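PDB 5XYH: CbsA from Xanthomonas oryzae pv. oryzae, which probably hydrolyses 1,4-beta-glucosidic bonds of cellulose from chain ends to release cellobiose, as a cell-wall-degrading exoglucanase of glycoside hydrolase family 6. Local coordinates for residues N190-G195 and A225-F230. Sequence-based numbering, arbitrary orientation.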
# COMPACT_ATOMS: atom_id res chain seq x y z
N ASN A 190 14.31 3.87 -0.40
CA ASN A 190 13.14 4.40 0.30
C ASN A 190 12.14 4.96 -0.70
O ASN A 190 12.46 5.87 -1.47
CB ASN A 190 13.53 5.51 1.28
CG ASN A 190 14.42 5.01 2.39
OD1 ASN A 190 14.18 3.94 2.97
ND2 ASN A 190 15.47 5.77 2.69
N TYR A 191 10.91 4.45 -0.65
CA TYR A 191 9.81 4.94 -1.48
C TYR A 191 8.72 5.52 -0.59
O TYR A 191 8.15 4.82 0.26
CB TYR A 191 9.26 3.83 -2.37
CG TYR A 191 10.23 3.45 -3.48
CD1 TYR A 191 11.28 2.56 -3.24
CD2 TYR A 191 10.11 3.99 -4.77
CE1 TYR A 191 12.16 2.21 -4.23
CE2 TYR A 191 10.99 3.64 -5.78
CZ TYR A 191 12.01 2.75 -5.50
OH TYR A 191 12.90 2.37 -6.49
N MET A 192 8.42 6.81 -0.79
CA MET A 192 7.43 7.53 -0.01
C MET A 192 6.01 7.09 -0.40
O MET A 192 5.63 7.20 -1.58
CB MET A 192 7.59 9.03 -0.24
CG MET A 192 8.89 9.62 0.26
SD MET A 192 9.02 9.54 2.04
CE MET A 192 7.65 10.58 2.52
N ASP A 193 5.22 6.63 0.56
CA ASP A 193 3.82 6.33 0.30
C ASP A 193 3.08 7.62 -0.01
O ASP A 193 3.24 8.62 0.70
CB ASP A 193 3.17 5.65 1.50
CG ASP A 193 1.72 5.28 1.22
OD1 ASP A 193 1.49 4.17 0.68
OD2 ASP A 193 0.82 6.11 1.50
N ILE A 194 2.26 7.61 -1.05
CA ILE A 194 1.54 8.84 -1.39
C ILE A 194 0.10 8.51 -1.79
O ILE A 194 -0.43 9.05 -2.78
CB ILE A 194 2.33 9.64 -2.46
CG1 ILE A 194 1.82 11.09 -2.59
CG2 ILE A 194 2.41 8.92 -3.81
CD1 ILE A 194 2.81 11.99 -3.30
N GLY A 195 -0.55 7.64 -1.01
CA GLY A 195 -1.97 7.39 -1.16
C GLY A 195 -2.33 6.74 -2.49
O GLY A 195 -1.51 6.05 -3.11
N ALA A 225 17.68 13.31 -2.15
CA ALA A 225 18.27 12.00 -2.39
C ALA A 225 17.85 10.97 -1.35
O ALA A 225 18.15 9.78 -1.54
CB ALA A 225 19.81 12.10 -2.42
N SER A 226 17.19 11.38 -0.26
CA SER A 226 16.80 10.45 0.78
C SER A 226 15.65 9.55 0.35
O SER A 226 15.39 8.54 1.00
CB SER A 226 16.40 11.21 2.05
OG SER A 226 17.45 12.03 2.54
N ALA A 227 14.93 9.93 -0.71
CA ALA A 227 13.79 9.18 -1.22
C ALA A 227 14.10 8.78 -2.65
O ALA A 227 14.35 9.63 -3.51
CB ALA A 227 12.49 10.00 -1.16
N ASP A 228 14.09 7.48 -2.91
CA ASP A 228 14.34 6.99 -4.25
C ASP A 228 13.12 7.13 -5.14
O ASP A 228 13.26 7.11 -6.38
CB ASP A 228 14.81 5.55 -4.17
CG ASP A 228 16.13 5.44 -3.44
OD1 ASP A 228 17.16 5.77 -4.04
OD2 ASP A 228 16.14 5.07 -2.24
N GLY A 229 11.94 7.28 -4.55
CA GLY A 229 10.73 7.46 -5.33
C GLY A 229 9.51 7.45 -4.43
O GLY A 229 9.60 7.72 -3.23
N PHE A 230 8.38 7.12 -5.04
CA PHE A 230 7.08 7.15 -4.40
C PHE A 230 6.36 5.83 -4.67
O PHE A 230 6.70 5.12 -5.62
CB PHE A 230 6.24 8.31 -4.92
CG PHE A 230 6.88 9.65 -4.70
CD1 PHE A 230 7.75 10.19 -5.63
CD2 PHE A 230 6.59 10.38 -3.56
CE1 PHE A 230 8.34 11.43 -5.43
CE2 PHE A 230 7.17 11.61 -3.34
CZ PHE A 230 8.05 12.14 -4.29
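Met-192 N donates to Gly-229 O at 2.9 Å, one of the bonds that join two neighbouring parallel strands of the family 6 barrel. They are the ends of a beta-alpha-beta unit whose crossover is helix 206-218. Upstream, Asn-190 grips the loop entering the second strand. Asn-190 O accepts from Asp-228 N at 2.7 Å, in the carbonyl plane, and weakly from Gly-229 N. Asn-190 N donates to the anti lone pair of Asp-228 OD2 at 2.9 Å. Asn-190 ND2 reaches Ser-226 O at 3.2 Å, in line with that carbonyl and in the plane of the amide. Asn-190 OD1 is hydrogen-bonded to Asn-143 ND2 on strand 140-145, so both ends of the amide have a partner and its rotation is fixed.

Tyr-191 CD2 lies 3.6 Å from Gly-229 CA. Asp-228 CB sits over one ring face near the rim. Tyr-191 OH is hydrogen-bonded to His-355 ND1, and Asp-228 OD1 to His-3 NE2.

Met-192, Ile-194 and Phe-230 pack on the side of helix 206-218, where Tyr-213 touches all three. Phe-282 stacks on the Phe-230 ring. With CG1 anti to the backbone N (chi1 -166°), Ile-194 CG2 falls between the backbone N and the carbonyl carbon and meets Phe-230 CB at 4.0 Å. Met-192 CB touches Phe-230 CD2 at 3.7 Å.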